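Local atomic coordinates of aminoacyl-tRNA synthetase (Cryptosporidium parvum, PDB entry 5F9Z), a protein that probably attaches proline to its cognate tRNA at the expense of ATP, and here binds the inhibitor halofuginone together with an ATP analogue. Residues Y79-V84 with E125-P130; R121-T126 with W171-T176; Y131-I136 with F254-E259. All coordinates share one frame; numbering follows the deposited sequence.

Contact 1 (Y79-V84 with E125-P130). With HFG (7-bromo-6-chloro-3-{3-[(2R,3S)-3-hydroxypiperidin-2-yl]-2-oxopropyl}quinazolin-4(3H)-one), chain E.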
loop_
_atom_site.group_PDB
_atom_site.type_symbol
_atom_site.label_atom_id
_atom_site.label_comp_id
_atom_site.label_asym_id
_atom_site.label_seq_id
_atom_site.Cartn_x
_atom_site.Cartn_y
_atom_site.Cartn_z
ATOM N N TYR A 79 21.049 8.472 -2.977
ATOM C CA TYR A 79 20.118 9.546 -3.308
ATOM C C TYR A 79 20.649 10.309 -4.509
ATOM O O TYR A 79 21.717 10.924 -4.435
ATOM C CB TYR A 79 19.896 10.494 -2.129
ATOM C CG TYR A 79 18.865 11.558 -2.436
ATOM C CD1 TYR A 79 17.508 11.267 -2.388
ATOM C CD2 TYR A 79 19.248 12.844 -2.796
ATOM C CE1 TYR A 79 16.560 12.230 -2.678
ATOM C CE2 TYR A 79 18.307 13.814 -3.088
ATOM C CZ TYR A 79 16.964 13.501 -3.027
ATOM O OH TYR A 79 16.022 14.461 -3.316
ATOM N N PHE A 80 19.904 10.275 -5.589
ATOM C CA PHE A 80 20.131 10.970 -6.842
ATOM C C PHE A 80 19.298 12.247 -6.895
ATOM O O PHE A 80 18.253 12.337 -6.243
ATOM C CB PHE A 80 19.781 10.061 -8.025
ATOM C CG PHE A 80 20.738 8.916 -8.210
ATOM C CD1 PHE A 80 20.701 7.819 -7.364
ATOM C CD2 PHE A 80 21.673 8.936 -9.231
ATOM C CE1 PHE A 80 21.580 6.766 -7.531
ATOM C CE2 PHE A 80 22.554 7.885 -9.404
ATOM C CZ PHE A 80 22.507 6.799 -8.553
ATOM N N PRO A 81 19.742 13.253 -7.648
ATOM C CA PRO A 81 19.084 14.565 -7.596
ATOM C C PRO A 81 17.632 14.516 -8.048
ATOM O O PRO A 81 17.206 13.637 -8.801
ATOM C CB PRO A 81 19.929 15.423 -8.544
ATOM C CG PRO A 81 21.259 14.753 -8.572
ATOM C CD PRO A 81 20.964 13.287 -8.470
ATOM N N ILE A 82 16.865 15.499 -7.565
ATOM C CA ILE A 82 15.468 15.643 -7.954
ATOM C C ILE A 82 15.338 16.150 -9.384
ATOM O O ILE A 82 14.280 15.994 -10.003
ATOM C CB ILE A 82 14.748 16.589 -6.973
ATOM C CG1 ILE A 82 13.232 16.562 -7.190
ATOM C CG2 ILE A 82 15.281 18.011 -7.110
ATOM C CD1 ILE A 82 12.482 17.608 -6.391
ATOM N N PHE A 83 16.391 16.745 -9.931
ATOM C CA PHE A 83 16.338 17.384 -11.235
ATOM C C PHE A 83 16.938 16.487 -12.310
ATOM O O PHE A 83 17.784 15.632 -12.036
ATOM C CB PHE A 83 17.074 18.725 -11.204
ATOM C CG PHE A 83 16.362 19.785 -10.421
ATOM C CD1 PHE A 83 14.981 19.886 -10.465
ATOM C CD2 PHE A 83 17.070 20.675 -9.630
ATOM C CE1 PHE A 83 14.320 20.858 -9.744
ATOM C CE2 PHE A 83 16.415 21.649 -8.905
ATOM C CZ PHE A 83 15.037 21.741 -8.962
ATOM N N VAL A 84 16.486 16.696 -13.542
ATOM C CA VAL A 84 17.014 15.977 -14.695
ATOM C C VAL A 84 16.770 16.829 -15.932
ATOM O O VAL A 84 15.691 17.401 -16.108
ATOM C CB VAL A 84 16.379 14.571 -14.824
ATOM C CG1 VAL A 84 14.859 14.661 -14.834
ATOM C CG2 VAL A 84 16.883 13.887 -16.073
ATOM N N GLU A 125 15.100 6.328 -13.683
ATOM C CA GLU A 125 15.805 5.561 -14.705
ATOM C C GLU A 125 16.741 6.457 -15.503
ATOM O O GLU A 125 17.910 6.123 -15.722
ATOM C CB GLU A 125 14.808 4.876 -15.640
ATOM C CG GLU A 125 14.095 3.679 -15.047
ATOM C CD GLU A 125 12.870 4.062 -14.251
ATOM O OE1 GLU A 125 12.703 5.261 -13.952
ATOM O OE2 GLU A 125 12.069 3.160 -13.929
ATOM N N THR A 126 16.235 7.608 -15.944
ATOM C CA THR A 126 17.052 8.547 -16.699
ATOM C C THR A 126 18.141 9.172 -15.833
ATOM O O THR A 126 19.235 9.468 -16.328
ATOM C CB THR A 126 16.149 9.623 -17.304
ATOM O OG1 THR A 126 15.470 9.091 -18.449
ATOM C CG2 THR A 126 16.950 10.826 -17.710
ATOM N N ILE A 127 17.872 9.359 -14.541
ATOM C CA ILE A 127 18.851 9.997 -13.667
ATOM C C ILE A 127 19.986 9.036 -13.331
ATOM O O ILE A 127 21.164 9.413 -13.354
ATOM C CB ILE A 127 18.159 10.522 -12.396
ATOM C CG1 ILE A 127 17.026 11.483 -12.766
ATOM C CG2 ILE A 127 19.165 11.199 -11.477
ATOM C CD1 ILE A 127 16.174 11.905 -11.591
ATOM N N MET A 128 19.655 7.780 -13.028
ATOM C CA MET A 128 20.623 6.842 -12.470
ATOM C C MET A 128 21.392 6.065 -13.532
ATOM O O MET A 128 22.608 5.886 -13.402
ATOM C CB MET A 128 19.913 5.860 -11.534
ATOM C CG MET A 128 19.197 6.516 -10.365
ATOM S SD MET A 128 18.152 5.360 -9.458
ATOM C CE MET A 128 19.350 4.118 -8.998
ATOM N N TYR A 129 20.712 5.598 -14.578
ATOM C CA TYR A 129 21.336 4.654 -15.501
ATOM C C TYR A 129 22.542 5.209 -16.260
ATOM O O TYR A 129 23.465 4.420 -16.527
ATOM C CB TYR A 129 20.283 4.117 -16.482
ATOM C CG TYR A 129 19.194 3.295 -15.820
ATOM C CD1 TYR A 129 19.302 2.902 -14.491
ATOM C CD2 TYR A 129 18.065 2.907 -16.527
ATOM C CE1 TYR A 129 18.312 2.156 -13.882
ATOM C CE2 TYR A 129 17.072 2.155 -15.928
ATOM C CZ TYR A 129 17.200 1.785 -14.604
ATOM O OH TYR A 129 16.214 1.039 -14.001
ATOM N N PRO A 130 22.605 6.490 -16.648
ATOM C CA PRO A 130 23.870 7.006 -17.198
ATOM C C PRO A 130 25.045 6.838 -16.253
ATOM O O PRO A 130 26.194 6.772 -16.710
ATOM C CB PRO A 130 23.558 8.484 -17.459
ATOM C CG PRO A 130 22.107 8.505 -17.730
ATOM C CD PRO A 130 21.506 7.454 -16.832
HETATM O "O4'" HFG E . 8.359 4.435 -13.237
HETATM C C21 HFG E . 8.061 3.515 -13.941
HETATM C "C3'" HFG E . 8.775 2.152 -13.799
HETATM C "C2'" HFG E . 9.513 1.991 -12.469
HETATM N "N1'" HFG E . 10.461 3.009 -12.298
HETATM C "C6'" HFG E . 10.823 3.164 -10.921
HETATM C "C5'" HFG E . 10.457 1.942 -10.077
HETATM C "C4'" HFG E . 9.048 1.675 -10.092
HETATM C C39 HFG E . 8.467 2.005 -11.334
HETATM O "O7'" HFG E . 7.378 1.001 -11.679
HETATM C "C1'" HFG E . 6.876 3.691 -15.069
HETATM N N3 HFG E . 6.602 5.174 -15.295
HETATM C C4 HFG E . 7.553 5.960 -15.932
HETATM O O11 HFG E . 8.614 5.463 -16.316
HETATM C C10 HFG E . 7.308 7.286 -16.135
HETATM C C5 HFG E . 8.270 8.134 -16.795
HETATM C C2 HFG E . 5.469 5.703 -14.888
HETATM N N1 HFG E . 5.193 7.003 -15.068
HETATM C C9 HFG E . 6.106 7.805 -15.692
HETATM C C8 HFG E . 5.820 9.165 -15.883
HETATM C C7 HFG E . 6.769 9.995 -16.530
HETATM BR BR1 HFG E . 6.365 11.891 -16.792
HETATM C C6 HFG E . 7.989 9.467 -16.981
HETATM CL CL1 HFG E . 9.164 10.506 -17.787
#

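Contact 2 (R121-T126 with W171-T176). With HFG (7-bromo-6-chloro-3-{3-[(2R,3S)-3-hydroxypiperidin-2-yl]-2-oxopropyl}quinazolin-4(3H)-one), chain E.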
loop_
_atom_site.group_PDB
_atom_site.type_symbol
_atom_site.label_atom_id
_atom_site.label_comp_id
_atom_site.label_asym_id
_atom_site.label_seq_id
_atom_site.Cartn_x
_atom_site.Cartn_y
_atom_site.Cartn_z
ATOM N N ARG A 121 11.940 15.117 -11.225
ATOM C CA ARG A 121 12.017 13.664 -11.302
ATOM C C ARG A 121 10.649 12.993 -11.204
ATOM O O ARG A 121 9.997 13.060 -10.155
ATOM C CB ARG A 121 12.939 13.159 -10.192
ATOM C CG ARG A 121 12.801 11.697 -9.832
ATOM C CD ARG A 121 13.612 11.396 -8.584
ATOM N NE ARG A 121 13.197 12.222 -7.453
ATOM C CZ ARG A 121 13.968 12.502 -6.406
ATOM N NH1 ARG A 121 15.208 12.032 -6.346
ATOM N NH2 ARG A 121 13.504 13.261 -5.423
ATOM N N PRO A 122 10.173 12.359 -12.281
ATOM C CA PRO A 122 9.006 11.476 -12.178
ATOM C C PRO A 122 9.386 10.033 -11.907
ATOM O O PRO A 122 8.513 9.231 -11.544
ATOM C CB PRO A 122 8.364 11.617 -13.563
ATOM C CG PRO A 122 9.552 11.768 -14.471
ATOM C CD PRO A 122 10.619 12.506 -13.679
ATOM N N THR A 123 10.665 9.706 -12.092
ATOM C CA THR A 123 11.260 8.398 -11.859
ATOM C C THR A 123 12.726 8.522 -12.253
ATOM O O THR A 123 13.081 9.415 -13.029
ATOM C CB THR A 123 10.554 7.302 -12.656
ATOM O OG1 THR A 123 11.192 6.044 -12.405
ATOM C CG2 THR A 123 10.599 7.622 -14.142
ATOM N N SER A 124 13.588 7.648 -11.737
ATOM C CA SER A 124 15.026 7.899 -11.788
ATOM C C SER A 124 15.788 7.002 -12.759
ATOM O O SER A 124 17.018 6.922 -12.667
ATOM C CB SER A 124 15.630 7.771 -10.388
ATOM O OG SER A 124 14.980 8.650 -9.488
ATOM N N GLU A 125 15.100 6.328 -13.683
ATOM C CA GLU A 125 15.805 5.561 -14.705
ATOM C C GLU A 125 16.741 6.457 -15.503
ATOM O O GLU A 125 17.910 6.123 -15.722
ATOM C CB GLU A 125 14.808 4.876 -15.640
ATOM C CG GLU A 125 14.095 3.679 -15.047
ATOM C CD GLU A 125 12.870 4.062 -14.251
ATOM O OE1 GLU A 125 12.703 5.261 -13.952
ATOM O OE2 GLU A 125 12.069 3.160 -13.929
ATOM N N THR A 126 16.235 7.608 -15.944
ATOM C CA THR A 126 17.052 8.547 -16.699
ATOM C C THR A 126 18.141 9.172 -15.833
ATOM O O THR A 126 19.235 9.468 -16.328
ATOM C CB THR A 126 16.149 9.623 -17.304
ATOM O OG1 THR A 126 15.470 9.091 -18.449
ATOM C CG2 THR A 126 16.950 10.826 -17.710
ATOM N N TRP A 171 7.873 7.574 -2.221
ATOM C CA TRP A 171 7.995 6.208 -2.691
ATOM C C TRP A 171 9.404 5.694 -2.451
ATOM O O TRP A 171 10.300 6.420 -2.013
ATOM C CB TRP A 171 7.594 6.084 -4.172
ATOM C CG TRP A 171 8.662 6.311 -5.230
ATOM C CD1 TRP A 171 9.879 6.923 -5.082
ATOM C CD2 TRP A 171 8.578 5.925 -6.609
ATOM N NE1 TRP A 171 10.555 6.929 -6.279
ATOM C CE2 TRP A 171 9.777 6.325 -7.231
ATOM C CE3 TRP A 171 7.605 5.278 -7.375
ATOM C CZ2 TRP A 171 10.026 6.101 -8.583
ATOM C CZ3 TRP A 171 7.855 5.055 -8.717
ATOM C CH2 TRP A 171 9.055 5.466 -9.307
ATOM N N GLN A 172 9.572 4.415 -2.751
ATOM C CA GLN A 172 10.858 3.747 -2.788
ATOM C C GLN A 172 11.043 3.221 -4.203
ATOM O O GLN A 172 10.110 2.653 -4.777
ATOM C CB GLN A 172 10.891 2.619 -1.747
ATOM C CG GLN A 172 11.830 1.471 -2.023
ATOM C CD GLN A 172 11.274 0.486 -3.027
ATOM O OE1 GLN A 172 10.128 0.048 -2.922
ATOM N NE2 GLN A 172 12.072 0.165 -4.031
ATOM N N GLU A 173 12.225 3.429 -4.777
ATOM C CA GLU A 173 12.542 2.875 -6.089
ATOM C C GLU A 173 13.898 2.195 -6.022
ATOM O O GLU A 173 14.909 2.838 -5.719
ATOM C CB GLU A 173 12.513 3.947 -7.186
ATOM C CG GLU A 173 13.329 5.197 -6.921
ATOM C CD GLU A 173 13.398 6.103 -8.138
ATOM O OE1 GLU A 173 13.423 5.575 -9.271
ATOM O OE2 GLU A 173 13.417 7.340 -7.964
ATOM N N GLY A 174 13.913 0.895 -6.287
ATOM C CA GLY A 174 15.136 0.111 -6.321
ATOM C C GLY A 174 15.506 -0.198 -7.760
ATOM O O GLY A 174 14.642 -0.538 -8.572
ATOM N N HIS A 175 16.792 -0.067 -8.069
ATOM C CA HIS A 175 17.309 -0.328 -9.406
ATOM C C HIS A 175 18.535 -1.216 -9.276
ATOM O O HIS A 175 19.531 -0.814 -8.665
ATOM C CB HIS A 175 17.655 0.976 -10.131
ATOM C CG HIS A 175 16.485 1.892 -10.314
ATOM N ND1 HIS A 175 15.780 1.972 -11.497
ATOM C CD2 HIS A 175 15.892 2.762 -9.464
ATOM C CE1 HIS A 175 14.805 2.855 -11.366
ATOM N NE2 HIS A 175 14.852 3.349 -10.142
ATOM N N THR A 176 18.458 -2.416 -9.838
ATOM C CA THR A 176 19.540 -3.382 -9.760
ATOM C C THR A 176 20.023 -3.736 -11.158
ATOM O O THR A 176 19.280 -3.624 -12.136
ATOM C CB THR A 176 19.107 -4.657 -9.027
ATOM O OG1 THR A 176 18.104 -5.335 -9.795
ATOM C CG2 THR A 176 18.546 -4.319 -7.654
HETATM O "O4'" HFG E . 8.359 4.435 -13.237
HETATM C C21 HFG E . 8.061 3.515 -13.941
HETATM C "C3'" HFG E . 8.775 2.152 -13.799
HETATM C "C2'" HFG E . 9.513 1.991 -12.469
HETATM N "N1'" HFG E . 10.461 3.009 -12.298
HETATM C "C6'" HFG E . 10.823 3.164 -10.921
HETATM C "C5'" HFG E . 10.457 1.942 -10.077
HETATM C "C4'" HFG E . 9.048 1.675 -10.092
HETATM C C39 HFG E . 8.467 2.005 -11.334
HETATM O "O7'" HFG E . 7.378 1.001 -11.679
HETATM C "C1'" HFG E . 6.876 3.691 -15.069
HETATM N N3 HFG E . 6.602 5.174 -15.295
HETATM C C4 HFG E . 7.553 5.960 -15.932
HETATM O O11 HFG E . 8.614 5.463 -16.316
HETATM C C10 HFG E . 7.308 7.286 -16.135
HETATM C C5 HFG E . 8.270 8.134 -16.795
HETATM C C2 HFG E . 5.469 5.703 -14.888
HETATM N N1 HFG E . 5.193 7.003 -15.068
HETATM C C9 HFG E . 6.106 7.805 -15.692
HETATM C C8 HFG E . 5.820 9.165 -15.883
HETATM C C7 HFG E . 6.769 9.995 -16.530
HETATM BR BR1 HFG E . 6.365 11.891 -16.792
HETATM C C6 HFG E . 7.989 9.467 -16.981
HETATM CL CL1 HFG E . 9.164 10.506 -17.787
#

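Contact 3 (Y131-I136 with F254-E259)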
loop_
_atom_site.group_PDB
_atom_site.type_symbol
_atom_site.label_atom_id
_atom_site.label_comp_id
_atom_site.label_asym_id
_atom_site.label_seq_id
_atom_site.Cartn_x
_atom_site.Cartn_y
_atom_site.Cartn_z
ATOM N N TYR A 131 24.793 6.766 -14.948
ATOM C CA TYR A 131 25.853 6.522 -13.980
ATOM C C TYR A 131 26.027 5.046 -13.657
ATOM O O TYR A 131 27.096 4.655 -13.174
ATOM C CB TYR A 131 25.584 7.322 -12.701
ATOM C CG TYR A 131 25.615 8.814 -12.944
ATOM C CD1 TYR A 131 24.471 9.496 -13.343
ATOM C CD2 TYR A 131 26.793 9.535 -12.804
ATOM C CE1 TYR A 131 24.499 10.856 -13.581
ATOM C CE2 TYR A 131 26.831 10.895 -13.037
ATOM C CZ TYR A 131 25.681 11.551 -13.425
ATOM O OH TYR A 131 25.714 12.906 -13.660
ATOM N N PHE A 132 25.011 4.218 -13.916
ATOM C CA PHE A 132 25.217 2.774 -13.869
ATOM C C PHE A 132 26.222 2.337 -14.925
ATOM O O PHE A 132 27.082 1.488 -14.665
ATOM C CB PHE A 132 23.892 2.035 -14.061
ATOM C CG PHE A 132 23.048 1.953 -12.819
ATOM C CD1 PHE A 132 23.339 2.727 -11.707
ATOM C CD2 PHE A 132 21.970 1.086 -12.761
ATOM C CE1 PHE A 132 22.561 2.647 -10.566
ATOM C CE2 PHE A 132 21.190 1.000 -11.624
ATOM C CZ PHE A 132 21.487 1.781 -10.525
ATOM N N ALA A 133 26.129 2.912 -16.128
ATOM C CA ALA A 133 27.093 2.601 -17.177
ATOM C C ALA A 133 28.493 3.074 -16.811
ATOM O O ALA A 133 29.482 2.471 -17.240
ATOM C CB ALA A 133 26.652 3.225 -18.500
ATOM N N LYS A 134 28.595 4.144 -16.021
ATOM C CA LYS A 134 29.897 4.649 -15.605
ATOM C C LYS A 134 30.517 3.789 -14.512
ATOM O O LYS A 134 31.745 3.649 -14.461
ATOM C CB LYS A 134 29.760 6.100 -15.134
ATOM C CG LYS A 134 31.072 6.837 -14.908
ATOM C CD LYS A 134 31.444 6.884 -13.433
ATOM C CE LYS A 134 32.484 7.959 -13.160
ATOM N NZ LYS A 134 31.953 9.323 -13.444
ATOM N N TRP A 135 29.696 3.201 -13.642
ATOM C CA TRP A 135 30.191 2.404 -12.529
ATOM C C TRP A 135 30.425 0.945 -12.890
ATOM O O TRP A 135 31.197 0.268 -12.202
ATOM C CB TRP A 135 29.208 2.468 -11.354
ATOM C CG TRP A 135 28.916 3.858 -10.880
ATOM C CD1 TRP A 135 29.706 4.961 -11.029
ATOM C CD2 TRP A 135 27.739 4.298 -10.191
ATOM N NE1 TRP A 135 29.098 6.057 -10.469
ATOM C CE2 TRP A 135 27.888 5.678 -9.948
ATOM C CE3 TRP A 135 26.575 3.658 -9.753
ATOM C CZ2 TRP A 135 26.919 6.428 -9.287
ATOM C CZ3 TRP A 135 25.613 4.406 -9.098
ATOM C CH2 TRP A 135 25.792 5.776 -8.871
ATOM N N ILE A 136 29.782 0.445 -13.939
ATOM C CA ILE A 136 29.830 -0.969 -14.293
ATOM C C ILE A 136 30.764 -1.127 -15.485
ATOM O O ILE A 136 30.428 -0.741 -16.610
ATOM C CB ILE A 136 28.432 -1.520 -14.597
ATOM C CG1 ILE A 136 27.545 -1.420 -13.356
ATOM C CG2 ILE A 136 28.520 -2.962 -15.081
ATOM C CD1 ILE A 136 26.089 -1.730 -13.616
ATOM N N PHE A 254 21.302 2.872 -22.650
ATOM C CA PHE A 254 22.193 3.707 -21.856
ATOM C C PHE A 254 23.636 3.227 -21.873
ATOM O O PHE A 254 24.500 3.889 -21.288
ATOM C CB PHE A 254 21.698 3.793 -20.408
ATOM C CG PHE A 254 20.562 4.753 -20.213
ATOM C CD1 PHE A 254 20.793 6.117 -20.160
ATOM C CD2 PHE A 254 19.263 4.293 -20.087
ATOM C CE1 PHE A 254 19.750 7.006 -19.985
ATOM C CE2 PHE A 254 18.216 5.177 -19.908
ATOM C CZ PHE A 254 18.459 6.534 -19.858
ATOM N N GLY A 255 23.924 2.103 -22.523
ATOM C CA GLY A 255 25.289 1.613 -22.579
ATOM C C GLY A 255 25.789 0.990 -21.296
ATOM O O GLY A 255 26.991 1.047 -21.016
ATOM N N VAL A 256 24.898 0.402 -20.500
ATOM C CA VAL A 256 25.302 -0.297 -19.287
ATOM C C VAL A 256 25.742 -1.705 -19.665
ATOM O O VAL A 256 24.954 -2.655 -19.598
ATOM C CB VAL A 256 24.165 -0.330 -18.247
ATOM C CG1 VAL A 256 24.662 -0.909 -16.932
ATOM C CG2 VAL A 256 23.592 1.063 -18.040
ATOM N N GLU A 257 26.997 -1.849 -20.078
ATOM C CA GLU A 257 27.537 -3.137 -20.478
ATOM C C GLU A 257 28.770 -3.467 -19.649
ATOM O O GLU A 257 29.473 -2.576 -19.163
ATOM C CB GLU A 257 27.889 -3.163 -21.973
ATOM C CG GLU A 257 29.033 -2.249 -22.371
ATOM C CD GLU A 257 29.421 -2.408 -23.830
ATOM O OE1 GLU A 257 28.637 -3.011 -24.595
ATOM O OE2 GLU A 257 30.512 -1.935 -24.211
ATOM N N PHE A 258 29.020 -4.764 -19.491
ATOM C CA PHE A 258 30.135 -5.260 -18.702
ATOM C C PHE A 258 30.906 -6.290 -19.512
ATOM O O PHE A 258 30.370 -6.922 -20.427
ATOM C CB PHE A 258 29.657 -5.887 -17.382
ATOM C CG PHE A 258 28.821 -7.124 -17.567
ATOM C CD1 PHE A 258 27.476 -7.028 -17.883
ATOM C CD2 PHE A 258 29.381 -8.383 -17.421
ATOM C CE1 PHE A 258 26.705 -8.163 -18.056
ATOM C CE2 PHE A 258 28.616 -9.523 -17.592
ATOM C CZ PHE A 258 27.276 -9.411 -17.911
ATOM N N GLU A 259 32.180 -6.454 -19.167
ATOM C CA GLU A 259 33.010 -7.503 -19.745
ATOM C C GLU A 259 32.813 -8.770 -18.920
ATOM O O GLU A 259 33.227 -8.832 -17.758
ATOM C CB GLU A 259 34.478 -7.088 -19.777
ATOM C CG GLU A 259 35.414 -8.205 -20.208
ATOM C CD GLU A 259 36.857 -7.754 -20.316
ATOM O OE1 GLU A 259 37.092 -6.538 -20.474
ATOM O OE2 GLU A 259 37.756 -8.618 -20.242
HETATM O O HOH W 1 28.690 -0.232 -18.370
#

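Contact 1 (Y79-V84 with E125-P130)
At the start of helix 125-135 in the class II synthetase core, I127 and M128 pack on residues 79-84 where the chain enters strand 83-85. M128 CG stands over the centre of the F80 ring, 3.4 Å from its centroid and only 5° off the ring normal, a CH-pi contact. Beyond CG the M128 chain stays extended to SD, which lies 4.4 Å from the same centroid in a Met-aromatic contact. A bend at the last torsion (chi3 57°) then carries CE to within 3.8 Å of F80 CE1, at the ring's rim.

I127 fits between F80 and V84. Its CG2 branch meets F80 CB at 3.7 Å and also borders P81 CD, while CG1 lies 3.8 Å from V84 CB. At the tip, I127 CD1 reaches P81 O at 3.4 Å. T126 and V84 touch methyl to methyl, CG2 to CG2 at 3.5 Å, their side chains crossing at about a right angle. The backbone of 79-84 is fixed separately: F80 N bonds to Q148 OE1, and V84 pairs with A119. The arrangement is apolar packing of a helix's first turn on a loop and the start of strand 83-85, beside the pocket of a prolyl-tRNA synthetase, whose ligand halofuginone is faced by E125 from the same helix.

Contact 2 (R121-T126 with W171-T176)
S124 is gripped by the carboxylate of E173 through two hydrogen bonds. S124 OG donates to E173 OE2 at 2.5 Å, arriving from above the carboxylate plane, while S124 N gives a longer bond of 3.2 Å to the syn lone pair of E173 OE1. E173 reaches across because CG sits between its backbone N and carbonyl carbon (chi1 51°) and the chain beyond is extended. OE1 has a second donor on its anti side, tilted out of the carboxylate plane: H175 NE2 bonds to E173 OE1 at 2.8 Å with a nearly straight N-H (165°), and this oxygen lies close to the plane of the imidazole. OE2 also accepts from Q148 NE2 and, weakly, from W171 NE1, so both oxygens of this buried carboxylate have partners. H175 ND1 bonds to Y129 OH; with both nitrogens engaged, the ring's rotation is fixed.

Van der Waals contacts run alongside. E125 CD meets the edge of the H175 ring, 3.7 Å from CE1, with carboxylate and imidazole planes 86° apart. T123 OG1 lies at the edge of the W171 indole, 3.8 Å from CH2, and E173 CB covers one indole face near its rim.

The remaining contacts belong to the ligand. W171 CH2 touches piperidine atom C6' of halofuginone at 3.3 Å, and P122 CG lies 3.6 Å from its chlorine CL1. The piperidine N1' is modelled 3.1 Å from T123 OG1 as a hydrogen bond, but its position is uncertain. In prolyl-tRNA synthetases this T-S-E loop is thought to line the proline site, which the piperidine probably occupies. Strand 168-178 lies between strands 144-153 and 265-276, and the loop packs on its W171, E173 and H175 just before helix 125-135 begins.

Contact 3 (Y131-I136 with F254-E259)
V256 holds CG1 anti to its backbone N (chi1 -173°) and CG2 beside it, and this spreads its two methyls against the last turn of helix 125-135 and the residue that follows it. CG2 comes to 3.7 Å from A133 N and also touches A133 CB, whereas V256 CG1 meets I136 CD1 at 3.7 Å. In I136, CG2 is the branch anti to the backbone N, and it lies 3.9 Å from F258 CB. The backbones are close at A133, whose CA is 4.0 Å from V256 CA, and A133 CB lies against the carbonyls of F254 and G255, 3.3 Å from G255 O.

V256 is the centre of an inverse gamma turn. With G255, which has positive phi (75°), it leads the chain out of helix 249-254 into strand 257-259, a short strand paired antiparallel with 265-276 of the class II core. V256 and F258 make backbone bonds to A268 and E266 there.

I136 O and E257 O are two acceptors that cannot bond to each other. A water 2.5 Å from I136 O and 2.6 Å from E257 O can donate to them, though more acceptors surround it than it has protons. F132 adds its CB against V256 CG2 and meets the Y129 ring.

In the fold
Following the chain, contact 1 closes first: residues 79-84 meet the start of helix 125-135, enclosing an excursion with helix 86-90 and strands 105-109 and 112-120. Contact 2 opens where contact 1 closes, sharing E125 and T126, and runs on to strand 168-178. Contact 3 begins on the rest of that helix, before contact 2 has closed, and ends at 254-259, so contacts 2 and 3 cross while contact 1 precedes contact 3 in series. All three use helix 125-135. Contact 1 ties it to the loop and strand 83-85 of the three-stranded antiparallel sheet, contact 2 ties its leading loop and first residue to strand 168-178, and contact 3 ties its end to strand 257-259. A probable hydrogen bond between I82 O and R121 N joins contacts 1 and 2.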